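Local coordinates for protein porin (Rhodobacter blasticus, PDB 3PRN) that forms homotrimeric outer-membrane channels that let small hydrophilic solutes, up to about 0.6 kDa, diffuse passively across the membrane, at residues A199-W212 with G221-G233. The protein carries 1 engineered substitution. Numbering follows the deposited sequence.
Sequences AYKFNDAGTVGLNW and GDQVTLYGNYAFG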
# COMPACT_ATOMS: atom_id res chain seq x y z
N ALA A 199 30.92 -6.62 25.13
CA ALA A 199 30.54 -8.01 25.09
C ALA A 199 31.78 -8.89 24.82
O ALA A 199 32.72 -8.51 24.11
CB ALA A 199 29.50 -8.28 24.00
N TYR A 200 31.70 -10.08 25.36
CA TYR A 200 32.79 -11.04 25.23
C TYR A 200 32.23 -12.37 24.76
O TYR A 200 31.35 -12.89 25.46
CB TYR A 200 33.43 -11.20 26.65
CG TYR A 200 34.61 -12.14 26.65
CD1 TYR A 200 35.71 -11.90 25.83
CD2 TYR A 200 34.63 -13.28 27.45
CE1 TYR A 200 36.79 -12.77 25.79
CE2 TYR A 200 35.72 -14.15 27.45
CZ TYR A 200 36.79 -13.89 26.60
OH TYR A 200 37.88 -14.74 26.58
N LYS A 201 32.70 -12.89 23.63
CA LYS A 201 32.22 -14.19 23.15
C LYS A 201 33.10 -15.26 23.84
O LYS A 201 34.20 -15.52 23.40
CB LYS A 201 32.28 -14.39 21.67
CG LYS A 201 31.59 -13.33 20.81
CD LYS A 201 31.63 -13.80 19.36
CE LYS A 201 31.26 -12.73 18.35
NZ LYS A 201 31.12 -13.39 16.99
N PHE A 202 32.67 -15.68 25.02
CA PHE A 202 33.45 -16.55 25.88
C PHE A 202 33.45 -17.98 25.36
O PHE A 202 33.84 -18.92 26.04
CB PHE A 202 33.04 -16.48 27.34
CG PHE A 202 31.82 -17.23 27.75
CD1 PHE A 202 31.88 -18.55 28.16
CD2 PHE A 202 30.58 -16.61 27.75
CE1 PHE A 202 30.76 -19.24 28.55
CE2 PHE A 202 29.44 -17.29 28.15
CZ PHE A 202 29.52 -18.61 28.55
N ASN A 203 33.16 -18.11 24.07
CA ASN A 203 33.22 -19.44 23.42
C ASN A 203 32.85 -19.15 21.96
O ASN A 203 32.85 -17.98 21.53
CB ASN A 203 32.16 -20.37 24.00
CG ASN A 203 32.70 -21.55 24.80
OD1 ASN A 203 33.73 -22.12 24.45
ND2 ASN A 203 32.03 -21.97 25.86
N ASP A 204 32.53 -20.21 21.28
CA ASP A 204 32.01 -20.19 19.91
C ASP A 204 30.48 -20.16 20.06
O ASP A 204 29.75 -19.80 19.13
CB ASP A 204 32.43 -21.52 19.27
CG ASP A 204 32.79 -22.57 20.33
OD1 ASP A 204 32.32 -22.46 21.53
OD2 ASP A 204 33.56 -23.55 20.03
N ALA A 205 30.10 -20.52 21.30
CA ALA A 205 28.70 -20.76 21.71
C ALA A 205 28.07 -19.76 22.68
O ALA A 205 26.84 -19.63 22.72
CB ALA A 205 28.59 -22.11 22.43
N GLY A 206 28.86 -19.09 23.51
CA GLY A 206 28.28 -18.15 24.45
C GLY A 206 28.77 -16.73 24.31
O GLY A 206 29.84 -16.45 23.77
N THR A 207 27.95 -15.82 24.86
CA THR A 207 28.36 -14.40 24.90
C THR A 207 27.86 -13.77 26.18
O THR A 207 26.78 -14.13 26.68
CB THR A 207 28.11 -13.67 23.59
OG1 THR A 207 27.55 -12.38 23.81
CG2 THR A 207 27.27 -14.41 22.60
N VAL A 208 28.59 -12.85 26.80
CA VAL A 208 28.17 -12.17 28.00
C VAL A 208 28.46 -10.69 27.74
O VAL A 208 29.50 -10.37 27.14
CB VAL A 208 28.85 -12.64 29.28
CG1 VAL A 208 30.36 -12.44 29.21
CG2 VAL A 208 28.27 -11.95 30.49
N GLY A 209 27.54 -9.82 28.13
CA GLY A 209 27.76 -8.41 27.88
C GLY A 209 27.15 -7.55 29.01
O GLY A 209 26.41 -7.97 29.89
N LEU A 210 27.53 -6.31 28.95
CA LEU A 210 27.17 -5.28 29.89
C LEU A 210 26.96 -3.99 29.13
O LEU A 210 27.90 -3.47 28.53
CB LEU A 210 28.35 -5.13 30.88
CG LEU A 210 28.17 -4.16 32.02
CD1 LEU A 210 27.19 -4.74 33.03
CD2 LEU A 210 29.54 -4.00 32.72
N ASN A 211 25.78 -3.42 29.25
CA ASN A 211 25.46 -2.14 28.67
C ASN A 211 25.12 -1.16 29.81
O ASN A 211 24.41 -1.55 30.75
CB ASN A 211 24.19 -2.26 27.79
CG ASN A 211 24.45 -3.10 26.55
OD1 ASN A 211 25.59 -3.20 26.06
ND2 ASN A 211 23.40 -3.73 26.00
N TRP A 212 25.60 0.05 29.69
CA TRP A 212 25.35 1.11 30.64
C TRP A 212 24.69 2.27 29.92
O TRP A 212 25.14 2.61 28.80
CB TRP A 212 26.75 1.57 31.21
CG TRP A 212 26.56 2.81 32.05
CD1 TRP A 212 26.12 2.88 33.36
CD2 TRP A 212 26.71 4.18 31.62
NE1 TRP A 212 26.00 4.20 33.75
CE2 TRP A 212 26.36 5.01 32.69
CE3 TRP A 212 27.10 4.76 30.41
CZ2 TRP A 212 26.43 6.40 32.60
CZ3 TRP A 212 27.14 6.14 30.31
CH2 TRP A 212 26.81 6.95 31.41
N GLY A 221 16.60 7.33 35.27
CA GLY A 221 17.96 7.68 35.67
C GLY A 221 18.93 6.75 34.95
O GLY A 221 18.57 6.09 33.93
N ASP A 222 20.15 6.60 35.42
CA ASP A 222 21.13 5.72 34.84
C ASP A 222 20.72 4.26 34.96
O ASP A 222 19.90 3.87 35.81
CB ASP A 222 22.52 5.95 35.43
CG ASP A 222 23.01 7.37 35.13
OD1 ASP A 222 22.32 8.24 34.55
OD2 ASP A 222 24.19 7.64 35.51
N GLN A 223 21.30 3.45 34.08
CA GLN A 223 20.85 2.07 34.00
C GLN A 223 21.98 1.15 33.61
O GLN A 223 22.84 1.44 32.79
CB GLN A 223 19.74 2.08 32.88
CG GLN A 223 19.30 0.69 32.43
CD GLN A 223 18.17 0.73 31.42
OE1 GLN A 223 17.87 1.75 30.79
NE2 GLN A 223 17.50 -0.42 31.22
N VAL A 224 21.92 -0.07 34.13
CA VAL A 224 22.94 -1.04 33.74
C VAL A 224 22.21 -2.33 33.43
O VAL A 224 21.26 -2.71 34.13
CB VAL A 224 23.83 -1.25 35.00
CG1 VAL A 224 24.65 -2.52 34.88
CG2 VAL A 224 24.71 -0.02 35.17
N THR A 225 22.63 -2.98 32.35
CA THR A 225 22.01 -4.24 31.94
C THR A 225 23.16 -5.23 31.71
O THR A 225 24.11 -4.90 31.00
CB THR A 225 21.25 -4.05 30.58
OG1 THR A 225 20.19 -3.13 30.86
CG2 THR A 225 20.70 -5.36 30.07
N LEU A 226 23.00 -6.36 32.34
CA LEU A 226 23.92 -7.49 32.22
C LEU A 226 23.15 -8.62 31.56
O LEU A 226 22.07 -9.02 31.99
CB LEU A 226 24.46 -7.87 33.61
CG LEU A 226 25.13 -9.25 33.64
CD1 LEU A 226 26.48 -9.11 32.95
CD2 LEU A 226 25.27 -9.70 35.10
N TYR A 227 23.72 -9.13 30.44
CA TYR A 227 23.01 -10.21 29.75
C TYR A 227 23.95 -11.27 29.22
O TYR A 227 25.15 -11.06 29.10
CB TYR A 227 22.20 -9.64 28.54
CG TYR A 227 23.11 -9.14 27.43
CD1 TYR A 227 23.66 -7.87 27.54
CD2 TYR A 227 23.48 -9.89 26.32
CE1 TYR A 227 24.49 -7.32 26.59
CE2 TYR A 227 24.34 -9.37 25.36
CZ TYR A 227 24.84 -8.10 25.49
OH TYR A 227 25.73 -7.53 24.58
N GLY A 228 23.35 -12.39 28.84
CA GLY A 228 24.15 -13.46 28.27
C GLY A 228 23.30 -14.40 27.45
O GLY A 228 22.07 -14.47 27.61
N ASN A 229 23.96 -15.16 26.58
CA ASN A 229 23.20 -16.13 25.79
C ASN A 229 24.15 -17.31 25.46
O ASN A 229 25.38 -17.13 25.43
CB ASN A 229 22.59 -15.60 24.52
CG ASN A 229 23.59 -14.77 23.73
OD1 ASN A 229 23.48 -13.53 23.75
ND2 ASN A 229 24.56 -15.43 23.11
N TYR A 230 23.53 -18.45 25.26
CA TYR A 230 24.31 -19.65 24.98
C TYR A 230 23.57 -20.55 24.00
O TYR A 230 22.40 -20.85 24.23
CB TYR A 230 24.51 -20.32 26.35
CG TYR A 230 25.64 -21.33 26.30
CD1 TYR A 230 26.96 -20.90 26.44
CD2 TYR A 230 25.37 -22.68 26.10
CE1 TYR A 230 28.00 -21.82 26.39
CE2 TYR A 230 26.41 -23.60 26.05
CZ TYR A 230 27.71 -23.16 26.19
OH TYR A 230 28.75 -24.08 26.15
N ALA A 231 24.28 -20.99 22.96
CA ALA A 231 23.69 -21.85 21.94
C ALA A 231 24.10 -23.31 22.08
O ALA A 231 25.29 -23.61 22.17
CB ALA A 231 24.13 -21.32 20.57
N PHE A 232 23.15 -24.19 22.13
CA PHE A 232 23.27 -25.62 22.21
C PHE A 232 22.68 -26.20 20.90
O PHE A 232 21.49 -26.59 20.89
CB PHE A 232 22.36 -26.19 23.30
CG PHE A 232 22.59 -25.74 24.69
CD1 PHE A 232 23.73 -26.19 25.39
CD2 PHE A 232 21.67 -24.93 25.35
CE1 PHE A 232 23.95 -25.81 26.71
CE2 PHE A 232 21.91 -24.54 26.67
CZ PHE A 232 23.04 -24.99 27.35
N GLY A 233 23.46 -26.23 19.83
CA GLY A 233 22.87 -26.79 18.58
C GLY A 233 21.82 -25.83 18.01
O GLY A 233 22.24 -24.69 17.69
O HOH W 1 27.00 -5.44 25.30
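Gly-206 to Trp-212 pairs with Val-224 to Tyr-230 as adjacent antiparallel strands of the 16-stranded porin barrel, their axes 4.7 Å apart at closest approach and 169° between directions. Thr-207/Asn-229, Gly-209/Tyr-227 and Asn-211/Thr-225 each exchange two N-H...O=C bonds, and a seventh runs from Ala-231 N to Ala-205 O. On the Tyr-227 face, this ring folds back across the neighbouring strand: chi1 of 68° sets CG between its own N and carbonyl carbon, and the ring lies flat over Gly-209, whose CA makes a CH-pi contact 4.0 Å from the centroid. A water in the ring plane donates to Asn-211 OD1 (2.8 Å) and accepts from Tyr-227 OH at an unusually short distance, while Asn-211 ND2 bonds to Leu-94 O and Thr-225 OG1 to Gly-108 O. The other face, with Val-208, Leu-210, Trp-212, Val-224, Leu-226 and Tyr-230, is largely apolar. Leu-210 CD1 reaches diagonally to Val-224 CG1 (3.8 Å), and Val-224 CG2 meets the Trp-212 indole at its edge, at CD1 (3.7 Å). At the 201-205 turn leading into the strand, Ala-205 CB sits over the Tyr-230 ring, offset toward its rim. The pairing separates two chemistries: an aliphatic and aromatic surface, consistent with facing lipid outside a porin barrel, and an inward side where buried amide and hydroxyl groups tie the wall to Leu-94 and Gly-108.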